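Local coordinates for TqaL (Neurospora crassa, PDB 7EEH), which belongs to the 2OG-Fe dioxygenase family of the cupin clan and holds an iron ion in its beta-rich core, at residues Asp56-Val61 against Asn127-Ala132; Val120-Gln125 against Glu299-Glu304; Ala132-Lys137 against Leu272-Arg277. The protein carries 1 engineered substitution. All coordinates share one frame; numbering follows the deposited sequence.

Contact 1 of 3, residues Asp56-Val61 against Asn127-Ala132; sequences DALQRV and NTAFQA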
ATOM      1  N   ASP B  56     -13.074  -4.816  20.610  1.00 25.89           N
ATOM      2  CA  ASP B  56     -13.445  -5.877  21.543  1.00 26.70           C
ATOM      3  C   ASP B  56     -14.783  -5.576  22.207  1.00 25.80           C
ATOM      4  O   ASP B  56     -15.671  -6.430  22.263  1.00 25.12           O
ATOM      5  CB  ASP B  56     -12.373  -6.042  22.622  1.00 29.92           C
ATOM      6  CG  ASP B  56     -11.149  -6.747  22.124  1.00 35.66           C
ATOM      7  OD1 ASP B  56     -11.244  -7.478  21.117  1.00 40.03           O
ATOM      8  OD2 ASP B  56     -10.081  -6.566  22.745  1.00 40.58           O
ATOM      9  N   ALA B  57     -14.930  -4.366  22.741  1.00 24.66           N
ATOM     10  CA  ALA B  57     -16.143  -4.016  23.473  1.00 29.42           C
ATOM     11  C   ALA B  57     -17.378  -4.026  22.586  1.00 28.02           C
ATOM     12  O   ALA B  57     -18.496  -4.192  23.090  1.00 26.11           O
ATOM     13  CB  ALA B  57     -15.987  -2.642  24.125  1.00 29.56           C
ATOM     14  N   LEU B  58     -17.204  -3.846  21.277  1.00 21.31           N
ATOM     15  CA  LEU B  58     -18.329  -3.934  20.357  1.00 24.14           C
ATOM     16  C   LEU B  58     -18.936  -5.331  20.330  1.00 18.65           C
ATOM     17  O   LEU B  58     -20.111  -5.484  19.987  1.00 21.08           O
ATOM     18  CB  LEU B  58     -17.869  -3.510  18.953  1.00 22.50           C
ATOM     19  CG  LEU B  58     -18.845  -2.803  18.026  1.00 25.37           C
ATOM     20  CD1 LEU B  58     -19.494  -1.627  18.716  1.00 19.18           C
ATOM     21  CD2 LEU B  58     -18.120  -2.371  16.719  1.00 22.62           C
ATOM     22  N   GLN B  59     -18.177  -6.351  20.710  1.00 22.56           N
ATOM     23  CA  GLN B  59     -18.718  -7.701  20.758  1.00 23.51           C
ATOM     24  C   GLN B  59     -19.499  -7.999  22.037  1.00 25.20           C
ATOM     25  O   GLN B  59     -20.039  -9.104  22.169  1.00 21.82           O
ATOM     26  CB  GLN B  59     -17.579  -8.699  20.566  1.00 25.26           C
ATOM     27  CG  GLN B  59     -17.083  -8.629  19.136  1.00 27.66           C
ATOM     28  CD  GLN B  59     -15.880  -9.478  18.869  1.00 30.14           C
ATOM     29  OE1 GLN B  59     -15.998 -10.669  18.612  1.00 35.96           O
ATOM     30  NE2 GLN B  59     -14.710  -8.861  18.890  1.00 33.33           N
ATOM     31  N   ARG B  60     -19.590  -7.036  22.962  1.00 22.56           N
ATOM     32  CA  ARG B  60     -20.330  -7.194  24.204  1.00 25.93           C
ATOM     33  C   ARG B  60     -21.508  -6.242  24.355  1.00 26.41           C
ATOM     34  O   ARG B  60     -22.356  -6.479  25.223  1.00 26.31           O
ATOM     35  CB  ARG B  60     -19.405  -6.978  25.413  1.00 27.62           C
ATOM     36  CG  ARG B  60     -18.229  -7.920  25.489  1.00 33.08           C
ATOM     37  CD  ARG B  60     -17.277  -7.469  26.595  1.00 36.70           C
ATOM     38  NE  ARG B  60     -15.905  -7.867  26.290  1.00 47.90           N
ATOM     39  CZ  ARG B  60     -14.892  -7.022  26.111  1.00 43.91           C
ATOM     40  NH1 ARG B  60     -15.079  -5.709  26.224  1.00 36.70           N
ATOM     41  NH2 ARG B  60     -13.681  -7.496  25.839  1.00 47.55           N
ATOM     42  N   VAL B  61     -21.580  -5.174  23.559  1.00 23.81           N
ATOM     43  CA  VAL B  61     -22.590  -4.141  23.784  1.00 24.80           C
ATOM     44  C   VAL B  61     -24.005  -4.686  23.578  1.00 25.01           C
ATOM     45  O   VAL B  61     -24.968  -4.199  24.196  1.00 25.00           O
ATOM     46  CB  VAL B  61     -22.300  -2.921  22.882  1.00 24.29           C
ATOM     47  CG1 VAL B  61     -22.408  -3.292  21.406  1.00 24.54           C
ATOM     48  CG2 VAL B  61     -23.232  -1.767  23.222  1.00 23.69           C
ATOM     49  N   ASN B 127     -18.356   4.390  21.497  1.00 25.08           N
ATOM     50  CA  ASN B 127     -17.397   3.384  21.070  1.00 23.72           C
ATOM     51  C   ASN B 127     -16.760   3.841  19.757  1.00 23.89           C
ATOM     52  O   ASN B 127     -17.468   4.129  18.786  1.00 22.97           O
ATOM     53  CB  ASN B 127     -18.125   2.046  20.928  1.00 22.01           C
ATOM     54  CG  ASN B 127     -17.237   0.928  20.457  1.00 22.72           C
ATOM     55  OD1 ASN B 127     -16.666   0.987  19.366  1.00 20.58           O
ATOM     56  ND2 ASN B 127     -17.130  -0.117  21.269  1.00 21.94           N
ATOM     57  N   THR B 128     -15.429   3.958  19.734  1.00 23.89           N
ATOM     58  CA  THR B 128     -14.758   4.506  18.551  1.00 25.13           C
ATOM     59  C   THR B 128     -14.855   3.598  17.328  1.00 20.14           C
ATOM     60  O   THR B 128     -14.668   4.081  16.202  1.00 21.91           O
ATOM     61  CB  THR B 128     -13.279   4.785  18.839  1.00 22.38           C
ATOM     62  OG1 THR B 128     -12.617   3.549  19.155  1.00 21.84           O
ATOM     63  CG2 THR B 128     -13.140   5.757  19.996  1.00 25.31           C
ATOM     64  N   ALA B 129     -15.088   2.299  17.516  1.00 21.14           N
ATOM     65  CA  ALA B 129     -15.326   1.421  16.375  1.00 19.74           C
ATOM     66  C   ALA B 129     -16.712   1.651  15.798  1.00 22.06           C
ATOM     67  O   ALA B 129     -16.872   1.743  14.574  1.00 20.66           O
ATOM     68  CB  ALA B 129     -15.147  -0.052  16.764  1.00 18.39           C
ATOM     69  N   PHE B 130     -17.726   1.765  16.657  1.00 19.41           N
ATOM     70  CA  PHE B 130     -19.042   2.170  16.165  1.00 19.87           C
ATOM     71  C   PHE B 130     -18.969   3.503  15.431  1.00 20.96           C
ATOM     72  O   PHE B 130     -19.572   3.663  14.359  1.00 20.45           O
ATOM     73  CB  PHE B 130     -20.053   2.271  17.311  1.00 19.78           C
ATOM     74  CG  PHE B 130     -21.350   2.943  16.909  1.00 19.27           C
ATOM     75  CD1 PHE B 130     -22.342   2.227  16.255  1.00 19.69           C
ATOM     76  CD2 PHE B 130     -21.563   4.289  17.166  1.00 16.17           C
ATOM     77  CE1 PHE B 130     -23.527   2.841  15.871  1.00 20.94           C
ATOM     78  CE2 PHE B 130     -22.748   4.907  16.789  1.00 18.72           C
ATOM     79  CZ  PHE B 130     -23.731   4.185  16.141  1.00 18.85           C
ATOM     80  N   GLN B 131     -18.250   4.483  16.003  1.00 19.44           N
ATOM     81  CA  GLN B 131     -18.116   5.775  15.338  1.00 21.78           C
ATOM     82  C   GLN B 131     -17.425   5.620  13.988  1.00 20.37           C
ATOM     83  O   GLN B 131     -17.818   6.253  13.008  1.00 20.89           O
ATOM     84  CB  GLN B 131     -17.352   6.764  16.221  1.00 24.29           C
ATOM     85  CG  GLN B 131     -18.068   7.077  17.550  1.00 25.40           C
ATOM     86  CD  GLN B 131     -17.360   8.134  18.386  1.00 29.12           C
ATOM     87  OE1 GLN B 131     -16.175   8.398  18.200  1.00 25.61           O
ATOM     88  NE2 GLN B 131     -18.095   8.749  19.310  1.00 25.57           N
ATOM     89  N   ALA B 132     -16.396   4.780  13.921  1.00 21.50           N
ATOM     90  CA  ALA B 132     -15.735   4.534  12.642  1.00 22.02           C
ATOM     91  C   ALA B 132     -16.704   3.933  11.634  1.00 19.21           C
ATOM     92  O   ALA B 132     -16.642   4.251  10.442  1.00 20.25           O
ATOM     93  CB  ALA B 132     -14.529   3.621  12.837  1.00 16.87           C
TER

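Contact 2 of 3, residues Val120-Gln125 against Glu299-Glu304; sequences VQDELQ and EELPME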
ATOM      1  N   VAL B 120     -30.342   4.002  22.333  1.00 22.01           N
ATOM      2  CA  VAL B 120     -28.918   3.699  22.238  1.00 20.51           C
ATOM      3  C   VAL B 120     -28.151   4.548  23.244  1.00 21.48           C
ATOM      4  O   VAL B 120     -28.392   5.755  23.370  1.00 25.08           O
ATOM      5  CB  VAL B 120     -28.427   3.953  20.800  1.00 20.83           C
ATOM      6  CG1 VAL B 120     -26.943   4.277  20.789  1.00 22.53           C
ATOM      7  CG2 VAL B 120     -28.748   2.768  19.904  1.00 16.30           C
ATOM      8  N   GLN B 121     -27.208   3.926  23.960  1.00 23.09           N
ATOM      9  CA  GLN B 121     -26.524   4.563  25.082  1.00 23.77           C
ATOM     10  C   GLN B 121     -25.086   4.931  24.722  1.00 28.55           C
ATOM     11  O   GLN B 121     -24.562   4.579  23.661  1.00 23.65           O
ATOM     12  CB  GLN B 121     -26.551   3.654  26.316  1.00 24.75           C
ATOM     13  CG  GLN B 121     -27.960   3.368  26.837  1.00 22.56           C
ATOM     14  CD  GLN B 121     -28.638   4.640  27.336  1.00 29.06           C
ATOM     15  OE1 GLN B 121     -28.090   5.348  28.179  1.00 28.10           O
ATOM     16  NE2 GLN B 121     -29.820   4.949  26.797  1.00 28.65           N
ATOM     17  N   ASP B 122     -24.438   5.663  25.634  1.00 29.41           N
ATOM     18  CA  ASP B 122     -23.045   6.035  25.405  1.00 26.44           C
ATOM     19  C   ASP B 122     -22.162   4.806  25.213  1.00 26.29           C
ATOM     20  O   ASP B 122     -21.159   4.872  24.483  1.00 25.41           O
ATOM     21  CB  ASP B 122     -22.533   6.900  26.562  1.00 30.14           C
ATOM     22  CG  ASP B 122     -22.906   8.366  26.407  1.00 33.18           C
ATOM     23  OD1 ASP B 122     -23.341   8.768  25.299  1.00 28.90           O
ATOM     24  OD2 ASP B 122     -22.757   9.126  27.389  1.00 37.65           O
ATOM     25  N   GLU B 123     -22.531   3.674  25.835  1.00 23.08           N
ATOM     26  CA  GLU B 123     -21.771   2.436  25.662  1.00 23.93           C
ATOM     27  C   GLU B 123     -21.521   2.139  24.187  1.00 25.17           C
ATOM     28  O   GLU B 123     -20.418   1.740  23.807  1.00 25.05           O
ATOM     29  CB  GLU B 123     -22.500   1.255  26.304  1.00 23.14           C
ATOM     30  CG  GLU B 123     -21.639   0.004  26.364  1.00 27.05           C
ATOM     31  CD  GLU B 123     -22.388  -1.248  26.788  1.00 28.44           C
ATOM     32  OE1 GLU B 123     -23.561  -1.149  27.207  1.00 27.26           O
ATOM     33  OE2 GLU B 123     -21.788  -2.342  26.694  1.00 30.35           O
ATOM     34  N   LEU B 124     -22.533   2.332  23.343  1.00 23.52           N
ATOM     35  CA  LEU B 124     -22.382   2.101  21.910  1.00 24.26           C
ATOM     36  C   LEU B 124     -21.885   3.353  21.198  1.00 20.76           C
ATOM     37  O   LEU B 124     -20.850   3.313  20.527  1.00 21.82           O
ATOM     38  CB  LEU B 124     -23.703   1.629  21.281  1.00 21.02           C
ATOM     39  CG  LEU B 124     -23.636   1.352  19.764  1.00 20.99           C
ATOM     40  CD1 LEU B 124     -22.577   0.311  19.443  1.00 19.41           C
ATOM     41  CD2 LEU B 124     -24.974   0.916  19.228  1.00 19.94           C
ATOM     42  N   GLN B 125     -22.601   4.475  21.351  1.00 20.39           N
ATOM     43  CA  GLN B 125     -22.346   5.625  20.490  1.00 22.44           C
ATOM     44  C   GLN B 125     -21.028   6.332  20.795  1.00 26.47           C
ATOM     45  O   GLN B 125     -20.550   7.087  19.956  1.00 24.00           O
ATOM     46  CB  GLN B 125     -23.517   6.612  20.562  1.00 23.72           C
ATOM     47  CG  GLN B 125     -23.634   7.400  21.866  1.00 24.36           C
ATOM     48  CD  GLN B 125     -24.562   8.596  21.720  1.00 26.13           C
ATOM     49  OE1 GLN B 125     -25.152   8.807  20.661  1.00 25.51           O
ATOM     50  NE2 GLN B 125     -24.715   9.371  22.789  1.00 29.94           N
ATOM     51  N   GLU B 299     -30.193  16.100  23.882  1.00 41.81           N
ATOM     52  CA  GLU B 299     -29.768  16.952  24.987  1.00 42.72           C
ATOM     53  C   GLU B 299     -29.035  16.159  26.061  1.00 39.30           C
ATOM     54  O   GLU B 299     -28.077  16.658  26.659  1.00 46.42           O
ATOM     55  CB  GLU B 299     -30.978  17.680  25.583  1.00 44.32           C
ATOM     56  CG  GLU B 299     -31.384  18.925  24.817  1.00 48.78           C
ATOM     57  CD  GLU B 299     -31.146  20.194  25.607  1.00 62.96           C
ATOM     58  OE1 GLU B 299     -30.989  20.096  26.842  1.00 60.63           O
ATOM     59  OE2 GLU B 299     -31.113  21.288  24.998  1.00 70.86           O
ATOM     60  N   GLU B 300     -29.454  14.924  26.322  1.00 35.28           N
ATOM     61  CA  GLU B 300     -28.859  14.174  27.415  1.00 37.67           C
ATOM     62  C   GLU B 300     -27.845  13.129  26.958  1.00 39.14           C
ATOM     63  O   GLU B 300     -26.982  12.740  27.754  1.00 38.65           O
ATOM     64  CB  GLU B 300     -29.962  13.513  28.259  1.00 44.82           C
ATOM     65  CG  GLU B 300     -29.440  12.774  29.485  1.00 56.11           C
ATOM     66  CD  GLU B 300     -30.074  11.400  29.664  1.00 67.52           C
ATOM     67  OE1 GLU B 300     -31.259  11.331  30.070  1.00 71.91           O
ATOM     68  OE2 GLU B 300     -29.379  10.384  29.421  1.00 64.13           O
ATOM     69  N   LEU B 301     -27.888  12.689  25.702  1.00 38.59           N
ATOM     70  CA  LEU B 301     -26.914  11.739  25.159  1.00 31.36           C
ATOM     71  C   LEU B 301     -26.201  12.347  23.951  1.00 34.99           C
ATOM     72  O   LEU B 301     -26.190  11.764  22.859  1.00 31.44           O
ATOM     73  CB  LEU B 301     -27.595  10.427  24.784  1.00 28.08           C
ATOM     74  CG  LEU B 301     -28.170   9.597  25.933  1.00 31.83           C
ATOM     75  CD1 LEU B 301     -29.178   8.565  25.420  1.00 30.72           C
ATOM     76  CD2 LEU B 301     -27.053   8.927  26.698  1.00 32.61           C
ATOM     77  N   PRO B 302     -25.579  13.511  24.117  1.00 30.66           N
ATOM     78  CA  PRO B 302     -24.999  14.192  22.963  1.00 33.08           C
ATOM     79  C   PRO B 302     -23.838  13.398  22.393  1.00 31.07           C
ATOM     80  O   PRO B 302     -23.190  12.618  23.091  1.00 31.10           O
ATOM     81  CB  PRO B 302     -24.532  15.529  23.544  1.00 34.35           C
ATOM     82  CG  PRO B 302     -24.155  15.164  24.948  1.00 36.33           C
ATOM     83  CD  PRO B 302     -25.193  14.168  25.382  1.00 36.72           C
HETATM   84  N   MSE B 303     -23.597  13.599  21.102  1.00 31.05           N
HETATM   85  CA  MSE B 303     -22.516  12.926  20.400  1.00 30.28           C
HETATM   86  C   MSE B 303     -22.299  13.604  19.056  1.00 29.45           C
HETATM   87  O   MSE B 303     -23.251  13.875  18.325  1.00 27.35           O
HETATM   88  CB  MSE B 303     -22.833  11.437  20.238  1.00 28.03           C
HETATM   89  CG  MSE B 303     -21.684  10.608  19.721  1.00 30.64           C
HETATM   90 SE   MSE B 303     -21.747  10.392  17.775  1.00 55.38          SE
HETATM   91  CE  MSE B 303     -21.760   8.578  17.767  1.00 12.05           C
ATOM     92  N   GLU B 304     -21.046  13.925  18.741  1.00 30.97           N
ATOM     93  CA  GLU B 304     -20.739  14.497  17.439  1.00 28.56           C
ATOM     94  C   GLU B 304     -19.283  14.213  17.115  1.00 32.61           C
ATOM     95  O   GLU B 304     -18.407  14.479  17.940  1.00 33.69           O
ATOM     96  CB  GLU B 304     -21.013  16.003  17.407  1.00 34.00           C
ATOM     97  CG  GLU B 304     -20.686  16.646  16.068  1.00 31.99           C
ATOM     98  CD  GLU B 304     -21.572  17.833  15.741  1.00 34.00           C
ATOM     99  OE1 GLU B 304     -22.573  18.065  16.450  1.00 38.09           O
ATOM    100  OE2 GLU B 304     -21.272  18.525  14.751  1.00 36.16           O
TER
HETATM  101  O   HOH W   1     -23.463  11.331  25.618  1.00 35.52           O

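Contact 3 of 3, residues Ala132-Lys137 against Leu272-Arg277; sequences ALLVFK and LIFFTR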
ATOM      1  N   ALA B 132     -16.396   4.780  13.921  1.00 21.50           N
ATOM      2  CA  ALA B 132     -15.735   4.534  12.642  1.00 22.02           C
ATOM      3  C   ALA B 132     -16.704   3.933  11.634  1.00 19.21           C
ATOM      4  O   ALA B 132     -16.642   4.251  10.442  1.00 20.25           O
ATOM      5  CB  ALA B 132     -14.529   3.621  12.837  1.00 16.87           C
ATOM      6  N   LEU B 133     -17.636   3.094  12.100  1.00 19.66           N
ATOM      7  CA  LEU B 133     -18.639   2.540  11.194  1.00 18.15           C
ATOM      8  C   LEU B 133     -19.513   3.633  10.597  1.00 19.85           C
ATOM      9  O   LEU B 133     -19.831   3.590   9.407  1.00 20.90           O
ATOM     10  CB  LEU B 133     -19.505   1.499  11.905  1.00 19.33           C
ATOM     11  CG  LEU B 133     -18.944   0.074  11.948  1.00 18.18           C
ATOM     12  CD1 LEU B 133     -19.765  -0.809  12.887  1.00 17.36           C
ATOM     13  CD2 LEU B 133     -18.865  -0.542  10.535  1.00 17.09           C
ATOM     14  N   LEU B 134     -19.918   4.617  11.404  1.00 21.66           N
ATOM     15  CA  LEU B 134     -20.702   5.731  10.876  1.00 19.48           C
ATOM     16  C   LEU B 134     -19.903   6.529   9.856  1.00 20.95           C
ATOM     17  O   LEU B 134     -20.420   6.894   8.796  1.00 20.85           O
ATOM     18  CB  LEU B 134     -21.159   6.646  12.012  1.00 19.94           C
ATOM     19  CG  LEU B 134     -22.357   6.217  12.867  1.00 19.12           C
ATOM     20  CD1 LEU B 134     -22.487   7.163  14.041  1.00 19.04           C
ATOM     21  CD2 LEU B 134     -23.647   6.204  12.047  1.00 16.45           C
ATOM     22  N   VAL B 135     -18.647   6.848  10.182  1.00 21.36           N
ATOM     23  CA  VAL B 135     -17.811   7.597   9.251  1.00 20.14           C
ATOM     24  C   VAL B 135     -17.661   6.817   7.950  1.00 19.20           C
ATOM     25  O   VAL B 135     -17.810   7.371   6.853  1.00 21.93           O
ATOM     26  CB  VAL B 135     -16.453   7.922   9.901  1.00 21.71           C
ATOM     27  CG1 VAL B 135     -15.560   8.634   8.942  1.00 21.22           C
ATOM     28  CG2 VAL B 135     -16.661   8.806  11.134  1.00 21.81           C
ATOM     29  N   PHE B 136     -17.373   5.519   8.059  1.00 20.70           N
ATOM     30  CA  PHE B 136     -17.252   4.653   6.886  1.00 20.05           C
ATOM     31  C   PHE B 136     -18.455   4.799   5.966  1.00 20.27           C
ATOM     32  O   PHE B 136     -18.308   5.023   4.758  1.00 21.36           O
ATOM     33  CB  PHE B 136     -17.099   3.199   7.346  1.00 16.03           C
ATOM     34  CG  PHE B 136     -17.181   2.154   6.234  1.00 18.06           C
ATOM     35  CD1 PHE B 136     -16.041   1.776   5.529  1.00 19.49           C
ATOM     36  CD2 PHE B 136     -18.367   1.487   5.973  1.00 16.48           C
ATOM     37  CE1 PHE B 136     -16.096   0.770   4.563  1.00 17.51           C
ATOM     38  CE2 PHE B 136     -18.436   0.487   5.017  1.00 20.55           C
ATOM     39  CZ  PHE B 136     -17.291   0.127   4.305  1.00 20.98           C
ATOM     40  N   LYS B 137     -19.658   4.670   6.521  1.00 18.17           N
ATOM     41  CA  LYS B 137     -20.863   4.726   5.694  1.00 17.78           C
ATOM     42  C   LYS B 137     -21.033   6.099   5.050  1.00 21.36           C
ATOM     43  O   LYS B 137     -21.353   6.197   3.858  1.00 21.75           O
ATOM     44  CB  LYS B 137     -22.099   4.374   6.527  1.00 20.40           C
ATOM     45  CG  LYS B 137     -23.385   4.403   5.701  1.00 18.31           C
ATOM     46  CD  LYS B 137     -24.627   3.890   6.438  1.00 18.61           C
ATOM     47  CE  LYS B 137     -25.774   3.697   5.419  1.00 19.45           C
ATOM     48  NZ  LYS B 137     -27.081   3.327   6.025  1.00 19.86           N
ATOM     49  N   LEU B 272     -25.767  -4.500  13.877  1.00 17.96           N
ATOM     50  CA  LEU B 272     -26.044  -3.073  13.775  1.00 16.45           C
ATOM     51  C   LEU B 272     -26.726  -2.849  12.431  1.00 20.70           C
ATOM     52  O   LEU B 272     -26.220  -3.304  11.404  1.00 18.36           O
ATOM     53  CB  LEU B 272     -24.759  -2.248  13.884  1.00 17.56           C
ATOM     54  CG  LEU B 272     -24.022  -2.334  15.226  1.00 17.35           C
ATOM     55  CD1 LEU B 272     -22.659  -1.676  15.127  1.00 19.60           C
ATOM     56  CD2 LEU B 272     -24.868  -1.699  16.344  1.00 14.98           C
ATOM     57  N   ILE B 273     -27.878  -2.179  12.437  1.00 18.61           N
ATOM     58  CA  ILE B 273     -28.649  -1.934  11.220  1.00 18.19           C
ATOM     59  C   ILE B 273     -28.794  -0.425  11.059  1.00 18.78           C
ATOM     60  O   ILE B 273     -29.428   0.238  11.892  1.00 17.48           O
ATOM     61  CB  ILE B 273     -30.018  -2.625  11.251  1.00 16.75           C
ATOM     62  CG1 ILE B 273     -29.843  -4.128  11.476  1.00 19.46           C
ATOM     63  CG2 ILE B 273     -30.774  -2.358   9.952  1.00 18.98           C
ATOM     64  CD1 ILE B 273     -31.114  -4.845  11.797  1.00 29.54           C
ATOM     65  N   PHE B 274     -28.191   0.119   9.997  1.00 16.42           N
ATOM     66  CA  PHE B 274     -28.184   1.551   9.709  1.00 15.76           C
ATOM     67  C   PHE B 274     -29.160   1.817   8.574  1.00 20.10           C
ATOM     68  O   PHE B 274     -28.941   1.337   7.459  1.00 17.70           O
ATOM     69  CB  PHE B 274     -26.790   2.052   9.285  1.00 18.28           C
ATOM     70  CG  PHE B 274     -25.658   1.720  10.251  1.00 19.02           C
ATOM     71  CD1 PHE B 274     -25.157   0.438  10.346  1.00 16.28           C
ATOM     72  CD2 PHE B 274     -25.054   2.725  10.998  1.00 21.49           C
ATOM     73  CE1 PHE B 274     -24.106   0.133  11.204  1.00 17.10           C
ATOM     74  CE2 PHE B 274     -23.994   2.442  11.858  1.00 21.64           C
ATOM     75  CZ  PHE B 274     -23.522   1.136  11.961  1.00 23.65           C
ATOM     76  N   PHE B 275     -30.221   2.589   8.842  1.00 19.58           N
ATOM     77  CA  PHE B 275     -31.180   3.006   7.811  1.00 18.69           C
ATOM     78  C   PHE B 275     -30.962   4.488   7.540  1.00 20.86           C
ATOM     79  O   PHE B 275     -31.324   5.319   8.381  1.00 20.98           O
ATOM     80  CB  PHE B 275     -32.626   2.795   8.247  1.00 20.03           C
ATOM     81  CG  PHE B 275     -33.018   1.370   8.545  1.00 20.88           C
ATOM     82  CD1 PHE B 275     -33.225   0.458   7.529  1.00 22.74           C
ATOM     83  CD2 PHE B 275     -33.281   0.974   9.857  1.00 21.30           C
ATOM     84  CE1 PHE B 275     -33.653  -0.840   7.809  1.00 21.91           C
ATOM     85  CE2 PHE B 275     -33.707  -0.322  10.141  1.00 21.92           C
ATOM     86  CZ  PHE B 275     -33.893  -1.225   9.117  1.00 24.45           C
ATOM     87  N   THR B 276     -30.413   4.836   6.366  1.00 17.08           N
ATOM     88  CA  THR B 276     -30.046   6.219   6.072  1.00 17.10           C
ATOM     89  C   THR B 276     -30.845   6.768   4.892  1.00 19.04           C
ATOM     90  O   THR B 276     -30.874   6.156   3.818  1.00 17.72           O
ATOM     91  CB  THR B 276     -28.535   6.331   5.801  1.00 16.75           C
ATOM     92  OG1 THR B 276     -27.820   5.963   6.990  1.00 17.95           O
ATOM     93  CG2 THR B 276     -28.165   7.770   5.427  1.00 21.56           C
ATOM     94  N   ARG B 277     -31.462   7.940   5.081  1.00 21.57           N
ATOM     95  CA  ARG B 277     -32.263   8.554   4.023  1.00 20.79           C
ATOM     96  C   ARG B 277     -32.195  10.072   4.113  1.00 22.44           C
ATOM     97  O   ARG B 277     -31.821  10.638   5.145  1.00 22.41           O
ATOM     98  CB  ARG B 277     -33.722   8.102   4.087  1.00 20.75           C
ATOM     99  CG  ARG B 277     -34.432   8.468   5.415  1.00 20.37           C
ATOM    100  CD  ARG B 277     -35.950   8.348   5.275  1.00 23.00           C
ATOM    101  NE  ARG B 277     -36.657   8.505   6.553  1.00 26.18           N
ATOM    102  CZ  ARG B 277     -36.808   9.666   7.190  1.00 29.28           C
ATOM    103  NH1 ARG B 277     -36.312  10.790   6.679  1.00 24.87           N
ATOM    104  NH2 ARG B 277     -37.470   9.717   8.337  1.00 26.51           N
TER

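Contact 1 of 3, residues Asp56-Val61 against Asn127-Ala132
Within this cupin-clan fold, helix 52-58 meets the capped N-terminus of helix 128-141, and the side chains of L58 and N127, the N-cap residue, cross there at about a right angle. L58 lays one branch on each part of its partner. CD1 lies beside the amide, 3.8 Å from N127 ND2, whereas CD2 reaches past it to the helix surface, 3.8 Å from A129 CB. A branched leucine can thus touch both cap and helix, and the small alanine at 129 lets a methyl come close to the backbone. A57 adds a lighter touch, its CB 4.0 Å from N127 ND2.

The amide that L58 crosses is held from both ends. N127 CG stands anti to the backbone N (chi1 179°), a torsion that turns OD1 back over the first helical turn. There OD1 accepts from F130 N at 3.0 Å; the bond is fairly straight at the hydrogen (160°), but the donor sits above the carbonyl plane. A second, weak and more bent bond comes from A129 N. Asparagine suits this position because ND2, meanwhile, is hydrogen-bonded to the carbonyl of D54 in the neighbouring helix, so the cap also ties the two helices together. The F130 ring swings away toward L124 and L163, so what L58 meets is the root of that side chain, with CD1 4.2 Å from F130 CB.

Contact 2 of 3, residues Val120-Gln125 against Glu299-Glu304
Q125 places CG in the crowded position between its backbone N and carbonyl carbon (chi1 72°) and is extended beyond it (chi2 165°), so its amide reaches straight to the segment 299-304. M303, a selenomethionine, has CG anti to its own N and then bends twice, bringing CE against the carbonyl O of Q125. Both N-H groups of the Q125 amide are used: NE2 gives one bond to L301 O at 2.8 Å and another to D122 OD1 at 2.9 Å, both acceptors lying in the amide plane. OE1 accepts from R92. Glutamine, donor and acceptor in one flat group, suits this junction, and the three bonds fix which way the amide is turned. A water adds a second link, donating to D122 OD1 at 2.6 Å and to P302 O at 2.8 Å.

The methyls of L301 are wrapped by polar atoms: CD1 faces V120 O at 3.6 Å and the Q121 amide, CD2 faces Q121 OE1 and D122 OD1. Packing is tight at M303, whose CE is 2.9 Å from Q125 O. Just beyond, strand 304-306 begins at the margin of the large sheet; M303 pairs through its backbone with R92 of strand 89-92, while its side chain wedges among helix 122-125, helix 128-141 and F81 of strand 74-84.

Contact 3 of 3, residues Ala132-Lys137 against Leu272-Arg277
K137 NZ is gripped by three oxygens: T276 OG1 at 2.9 Å and F274 O at 3.1 Å, both through weak hydrogen bonds, and the carbonyl of H190 on the adjoining strand. The amine lies in a buried contact, and these oxygens would be expected to stabilise a positive charge there. Lysine suits the task through its length. CG is anti to the backbone N (chi1 -179°) and every later torsion is also close to anti, so the chain runs fully extended from helix to strand. It meets T276 tip to tip, the threonine presenting OG1 from the position anti to its carbonyl carbon (chi1 -63°). Past F274 it slides in the opposite direction, bringing NZ to 3.5 Å from F274 CB.

The rest is apolar. The ring of F274 fills the gap between helix and strand, whose axes come no nearer than 11.2 Å. L134 brings CD2 to the ring edge, near its plane and 3.8 Å from F274 CE2, while L133 CB lies 4.0 Å from F274 CZ. L133 CD1 also meets L272 CD1 at 3.8 Å, two leucine tips crossing obliquely.

Alternation along the strand sets which residues face the helix: L272, F274 and T276 do, whereas the intervening F275 points away, its side chain touching the iron ligand D186. Phenylalanine is large enough to span helix and strand, and threonine offers the amine a hydroxyl. Helix 128-141 thus packs on the back of the cupin sheet, crossing its strand at -38°. Strand 267-277 runs between strands 190-199 and 158-170, bonded to both through its backbone, and helix 38-48 packs against A132, L133 and F136 of the helix.

In the fold
Helix 128-141 carries contacts 1 and 3, its capped start making the first and its next turns the other; contact 2 is made by the short helix 122-125, which precedes it and touches it through F130 and Q131. Centres lie about 13 Å apart for contact 1 with either of the others, and about 15 Å apart for contacts 2 and 3. F130 joins contacts 1 and 3, its CE1 4.1 Å from F274 CE2, while Q131 NE2 probably bonds to Q125 O at 3.0 Å. Contact 3 adjoins the metal site of H184, D186 and H253: the side chain of F275 is about 5 Å from the iron and about 3 Å from a bound TRS molecule, probably from the crystallisation liquor.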